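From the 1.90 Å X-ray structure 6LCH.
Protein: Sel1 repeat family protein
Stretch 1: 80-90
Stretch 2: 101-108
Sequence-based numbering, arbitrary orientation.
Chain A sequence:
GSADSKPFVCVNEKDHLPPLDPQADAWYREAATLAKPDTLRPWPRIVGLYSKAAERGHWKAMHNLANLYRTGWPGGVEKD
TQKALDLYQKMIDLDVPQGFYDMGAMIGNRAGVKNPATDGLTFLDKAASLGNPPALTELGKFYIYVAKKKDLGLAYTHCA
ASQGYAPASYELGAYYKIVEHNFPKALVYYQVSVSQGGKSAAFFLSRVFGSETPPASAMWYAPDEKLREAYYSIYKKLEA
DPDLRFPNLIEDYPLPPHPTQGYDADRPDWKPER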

ATOM      1  N   ASP A  80     -14.020  -0.680 -18.487  1.00 12.76           N
ATOM      2  CA  ASP A  80     -15.440  -0.418 -18.242  1.00 15.06           C
ATOM      3  C   ASP A  80     -15.545   0.421 -16.972  1.00 13.90           C
ATOM      4  O   ASP A  80     -15.704  -0.117 -15.872  1.00 12.72           O
ATOM      5  CB  ASP A  80     -16.240  -1.709 -18.136  1.00 14.81           C
ATOM      6  CG  ASP A  80     -17.733  -1.469 -18.235  1.00 14.72           C
ATOM      7  OD1 ASP A  80     -18.351  -1.939 -19.209  1.00 14.10           O
ATOM      8  OD2 ASP A  80     -18.286  -0.793 -17.344  1.00 15.99           O
ATOM      9  N   THR A  81     -15.463   1.746 -17.142  1.00 14.72           N
ATOM     10  CA  THR A  81     -15.537   2.662 -16.009  1.00 16.15           C
ATOM     11  C   THR A  81     -16.793   2.433 -15.180  1.00 15.11           C
ATOM     12  O   THR A  81     -16.756   2.522 -13.948  1.00 16.54           O
ATOM     13  CB  THR A  81     -15.491   4.109 -16.499  1.00 17.44           C
ATOM     14  OG1 THR A  81     -16.698   4.407 -17.210  1.00 22.64           O
ATOM     15  CG2 THR A  81     -14.306   4.325 -17.422  1.00 14.38           C
ATOM     16  N   GLN A  82     -17.919   2.137 -15.835  1.00 14.20           N
ATOM     17  CA  GLN A  82     -19.157   1.935 -15.088  1.00 12.81           C
ATOM     18  C   GLN A  82     -19.117   0.637 -14.295  1.00 13.70           C
ATOM     19  O   GLN A  82     -19.598   0.587 -13.157  1.00 15.07           O
ATOM     20  CB  GLN A  82     -20.359   1.952 -16.031  1.00 16.93           C
ATOM     21  CG  GLN A  82     -21.700   1.823 -15.311  1.00 15.40           C
ATOM     22  CD  GLN A  82     -21.994   3.005 -14.403  1.00 20.03           C
ATOM     23  OE1 GLN A  82     -21.927   4.159 -14.826  1.00 26.08           O
ATOM     24  NE2 GLN A  82     -22.322   2.722 -13.147  1.00 20.61           N
ATOM     25  N   LYS A  83     -18.556  -0.427 -14.876  1.00 11.86           N
ATOM     26  CA  LYS A  83     -18.411  -1.671 -14.129  1.00 10.63           C
ATOM     27  C   LYS A  83     -17.556  -1.468 -12.885  1.00  9.58           C
ATOM     28  O   LYS A  83     -17.828  -2.058 -11.832  1.00 11.90           O
ATOM     29  CB  LYS A  83     -17.813  -2.755 -15.018  1.00 11.48           C
ATOM     30  CG  LYS A  83     -18.852  -3.612 -15.699  1.00 12.95           C
ATOM     31  CD  LYS A  83     -18.214  -4.840 -16.306  1.00 13.40           C
ATOM     32  CE  LYS A  83     -18.804  -5.134 -17.663  1.00 17.19           C
ATOM     33  NZ  LYS A  83     -17.816  -5.801 -18.561  1.00 20.55           N
ATOM     34  N   ALA A  84     -16.530  -0.620 -12.983  1.00  8.85           N
ATOM     35  CA  ALA A  84     -15.714  -0.317 -11.814  1.00  7.72           C
ATOM     36  C   ALA A  84     -16.499   0.490 -10.788  1.00  7.30           C
ATOM     37  O   ALA A  84     -16.433   0.203  -9.588  1.00  6.13           O
ATOM     38  CB  ALA A  84     -14.450   0.430 -12.233  1.00  8.06           C
ATOM     39  N   LEU A  85     -17.251   1.501 -11.245  1.00  6.92           N
ATOM     40  CA  LEU A  85     -18.049   2.313 -10.331  1.00 10.70           C
ATOM     41  C   LEU A  85     -19.071   1.465  -9.590  1.00  8.52           C
ATOM     42  O   LEU A  85     -19.251   1.616  -8.376  1.00  8.46           O
ATOM     43  CB  LEU A  85     -18.762   3.433 -11.093  1.00 10.13           C
ATOM     44  CG  LEU A  85     -17.941   4.507 -11.811  1.00 13.82           C
ATOM     45  CD1 LEU A  85     -18.861   5.430 -12.600  1.00 16.70           C
ATOM     46  CD2 LEU A  85     -17.118   5.300 -10.823  1.00 12.31           C
ATOM     47  N   ASP A  86     -19.757   0.573 -10.308  1.00  9.01           N
ATOM     48  CA  ASP A  86     -20.773  -0.262  -9.674  1.00 10.06           C
ATOM     49  C   ASP A  86     -20.155  -1.192  -8.643  1.00  8.06           C
ATOM     50  O   ASP A  86     -20.754  -1.448  -7.593  1.00 11.51           O
ATOM     51  CB  ASP A  86     -21.536  -1.054 -10.734  1.00 11.51           C
ATOM     52  CG  ASP A  86     -22.223  -0.158 -11.744  1.00 16.84           C
ATOM     53  OD1 ASP A  86     -22.637  -0.667 -12.808  1.00 18.12           O
ATOM     54  OD2 ASP A  86     -22.341   1.060 -11.477  1.00 10.27           O
ATOM     55  N   LEU A  87     -18.954  -1.704  -8.920  1.00  8.26           N
ATOM     56  CA  LEU A  87     -18.254  -2.508  -7.925  1.00  6.97           C
ATOM     57  C   LEU A  87     -17.839  -1.663  -6.729  1.00  7.20           C
ATOM     58  O   LEU A  87     -17.908  -2.125  -5.584  1.00  6.25           O
ATOM     59  CB  LEU A  87     -17.035  -3.178  -8.555  1.00  6.49           C
ATOM     60  CG  LEU A  87     -17.317  -4.440  -9.373  1.00  6.99           C
ATOM     61  CD1 LEU A  87     -16.177  -4.709 -10.348  1.00  5.61           C
ATOM     62  CD2 LEU A  87     -17.543  -5.644  -8.466  1.00  5.50           C
ATOM     63  N   TYR A  88     -17.400  -0.423  -6.974  1.00  6.65           N
ATOM     64  CA  TYR A  88     -17.043   0.471  -5.878  1.00  6.86           C
ATOM     65  C   TYR A  88     -18.259   0.824  -5.022  1.00  7.05           C
ATOM     66  O   TYR A  88     -18.136   0.956  -3.799  1.00  7.67           O
ATOM     67  CB  TYR A  88     -16.368   1.733  -6.433  1.00  5.92           C
ATOM     68  CG  TYR A  88     -15.013   1.472  -7.081  1.00  6.88           C
ATOM     69  CD1 TYR A  88     -14.251   0.394  -6.701  1.00  5.83           C
ATOM     70  CD2 TYR A  88     -14.504   2.296  -8.067  1.00  7.58           C
ATOM     71  CE1 TYR A  88     -13.012   0.131  -7.261  1.00  4.41           C
ATOM     72  CE2 TYR A  88     -13.264   2.032  -8.644  1.00  6.28           C
ATOM     73  CZ  TYR A  88     -12.526   0.953  -8.234  1.00  4.68           C
ATOM     74  OH  TYR A  88     -11.300   0.696  -8.802  1.00  6.88           O
ATOM     75  N   GLN A  89     -19.439   0.962  -5.633  1.00  6.49           N
ATOM     76  CA  GLN A  89     -20.639   1.264  -4.858  1.00  8.72           C
ATOM     77  C   GLN A  89     -21.106   0.063  -4.043  1.00  7.53           C
ATOM     78  O   GLN A  89     -21.650   0.232  -2.945  1.00  6.19           O
ATOM     79  CB  GLN A  89     -21.760   1.743  -5.780  1.00 10.70           C
ATOM     80  CG  GLN A  89     -23.005   2.230  -5.041  1.00  9.58           C
ATOM     81  CD  GLN A  89     -22.706   3.344  -4.055  1.00 10.12           C
ATOM     82  OE1 GLN A  89     -22.029   4.317  -4.387  1.00  9.41           O
ATOM     83  NE2 GLN A  89     -23.215   3.209  -2.834  1.00 11.93           N
ATOM     84  N   LYS A  90     -20.912  -1.152  -4.558  1.00  7.03           N
ATOM     85  CA  LYS A  90     -21.223  -2.335  -3.764  1.00  6.19           C
ATOM     86  C   LYS A  90     -20.310  -2.432  -2.549  1.00  4.09           C
ATOM     87  O   LYS A  90     -20.741  -2.864  -1.475  1.00  2.65           O
ATOM     88  CB  LYS A  90     -21.122  -3.592  -4.629  1.00  8.98           C
ATOM     89  CG  LYS A  90     -22.167  -3.660  -5.737  1.00 14.15           C
ATOM     90  CD  LYS A  90     -21.736  -4.601  -6.855  1.00 12.28           C
ATOM     91  CE  LYS A  90     -22.350  -4.192  -8.188  1.00 16.23           C
ATOM     92  NZ  LYS A  90     -23.837  -4.175  -8.159  1.00 14.08           N
ATOM     93  N   TYR A 101     -12.130   4.814  -0.545  1.00  3.96           N
ATOM     94  CA  TYR A 101     -10.883   5.210  -1.192  1.00  4.75           C
ATOM     95  C   TYR A 101     -10.946   4.989  -2.698  1.00  4.00           C
ATOM     96  O   TYR A 101     -10.487   5.832  -3.478  1.00  0.54           O
ATOM     97  CB  TYR A 101      -9.713   4.429  -0.591  1.00  4.36           C
ATOM     98  CG  TYR A 101      -8.369   4.691  -1.245  1.00  5.23           C
ATOM     99  CD1 TYR A 101      -7.893   3.873  -2.266  1.00  5.77           C
ATOM    100  CD2 TYR A 101      -7.570   5.746  -0.827  1.00  5.24           C
ATOM    101  CE1 TYR A 101      -6.666   4.107  -2.856  1.00  7.42           C
ATOM    102  CE2 TYR A 101      -6.340   5.987  -1.411  1.00  5.50           C
ATOM    103  CZ  TYR A 101      -5.894   5.169  -2.424  1.00  9.21           C
ATOM    104  OH  TYR A 101      -4.667   5.412  -3.000  1.00  5.84           O
ATOM    105  N   ASP A 102     -11.504   3.857  -3.125  1.00  3.32           N
ATOM    106  CA  ASP A 102     -11.523   3.545  -4.550  1.00  5.06           C
ATOM    107  C   ASP A 102     -12.471   4.467  -5.306  1.00  4.65           C
ATOM    108  O   ASP A 102     -12.189   4.853  -6.445  1.00  6.44           O
ATOM    109  CB  ASP A 102     -11.919   2.085  -4.772  1.00  3.66           C
ATOM    110  CG  ASP A 102     -10.918   1.102  -4.192  1.00  5.59           C
ATOM    111  OD1 ASP A 102     -11.352   0.014  -3.755  1.00  6.31           O
ATOM    112  OD2 ASP A 102      -9.704   1.399  -4.173  1.00  4.37           O
ATOM    113  N   MET A 103     -13.605   4.821  -4.696  1.00  6.16           N
ATOM    114  CA  MET A 103     -14.576   5.661  -5.389  1.00  5.31           C
ATOM    115  C   MET A 103     -14.057   7.081  -5.567  1.00  6.43           C
ATOM    116  O   MET A 103     -14.288   7.706  -6.608  1.00  8.58           O
ATOM    117  CB  MET A 103     -15.901   5.671  -4.631  1.00  5.86           C
ATOM    118  CG  MET A 103     -17.003   6.401  -5.365  1.00  6.01           C
ATOM    119  SD  MET A 103     -17.636   5.468  -6.761  1.00 11.97           S
ATOM    120  CE  MET A 103     -18.794   4.385  -5.923  1.00  6.48           C
ATOM    121  N   GLY A 104     -13.362   7.612  -4.559  1.00  6.04           N
ATOM    122  CA  GLY A 104     -12.818   8.957  -4.673  1.00  7.79           C
ATOM    123  C   GLY A 104     -11.802   9.093  -5.789  1.00  9.06           C
ATOM    124  O   GLY A 104     -11.680  10.159  -6.396  1.00 10.34           O
ATOM    125  N   ALA A 105     -11.058   8.021  -6.072  1.00  5.76           N
ATOM    126  CA  ALA A 105     -10.161   8.010  -7.220  1.00  9.83           C
ATOM    127  C   ALA A 105     -10.911   7.907  -8.539  1.00 10.09           C
ATOM    128  O   ALA A 105     -10.310   8.118  -9.597  1.00 11.49           O
ATOM    129  CB  ALA A 105      -9.165   6.855  -7.099  1.00  9.26           C
ATOM    130  N   MET A 106     -12.204   7.591  -8.502  1.00 11.15           N
ATOM    131  CA  MET A 106     -13.006   7.481  -9.715  1.00 11.62           C
ATOM    132  C   MET A 106     -13.693   8.794 -10.065  1.00 12.21           C
ATOM    133  O   MET A 106     -13.439   9.375 -11.126  1.00 11.79           O
ATOM    134  CB  MET A 106     -14.055   6.386  -9.547  1.00 12.43           C
ATOM    135  CG  MET A 106     -13.513   5.025  -9.765  1.00 13.30           C
ATOM    136  SD  MET A 106     -12.731   4.837 -11.372  1.00 22.69           S
ATOM    137  CE  MET A 106     -14.036   4.045 -12.296  1.00 13.74           C
ATOM    138  N   ILE A 107     -14.584   9.255  -9.185  1.00 14.45           N
ATOM    139  CA  ILE A 107     -15.459  10.382  -9.475  1.00 15.61           C
ATOM    140  C   ILE A 107     -15.018  11.654  -8.780  1.00 11.38           C
ATOM    141  O   ILE A 107     -15.721  12.671  -8.868  1.00 17.00           O
ATOM    142  CB  ILE A 107     -16.912  10.050  -9.088  1.00 14.45           C
ATOM    143  CG1 ILE A 107     -17.012   9.813  -7.580  1.00 12.52           C
ATOM    144  CG2 ILE A 107     -17.393   8.830  -9.853  1.00 17.11           C
ATOM    145  CD1 ILE A 107     -18.423   9.572  -7.083  1.00 10.31           C
ATOM    146  N   GLY A 108     -13.890  11.636  -8.092  1.00 12.03           N
ATOM    147  CA  GLY A 108     -13.427  12.830  -7.408  1.00 10.80           C
ATOM    148  C   GLY A 108     -13.543  12.683  -5.903  1.00 12.60           C
ATOM    149  O   GLY A 108     -14.511  12.108  -5.382  1.00 11.58           O
TER

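No hydrogen bond or salt bridge joins these two helices; they are held by packing alone, and at its centre the Y88 ring meets an aspartate through carbon rather than oxygen. D102 CB lies 3.5 Å from the Y88 ring centroid, 20° off the ring normal, a CH-pi contact over one face. The D102 carboxylate is satisfied elsewhere in the structure, which makes burial of this acidic residue tolerable.

M106 approaches the same ring at its edge: CG is 3.2 Å from Y88 CE2, a tight contact, and SD lies 5.3 Å from the centroid, 89° off the normal. Its side chain is a knob in a hole formed by T81, A84, L85 and Y88. The small A84 points toward the partner helix, and its CB is 3.6 Å from M106 CE.

M103 starts sideways, but its t, p, p rotamer brings the end back, placing CE 3.6 Å from Y88 CB and 3.5 Å from the Q89 backbone N. L85 also starts sideways; its CD2 reaches M106 CB at 3.5 Å and I107 CG2 at 3.7 Å.

The axes approach to 9.2 Å at 147°, nearer antiparallel than parallel, with Y88 and M103 CA atoms 5.8 Å apart. The contact buries 399 Å², summed over both sides, with flexible methionines at the ring edge (M106) and Y88 CB (M103).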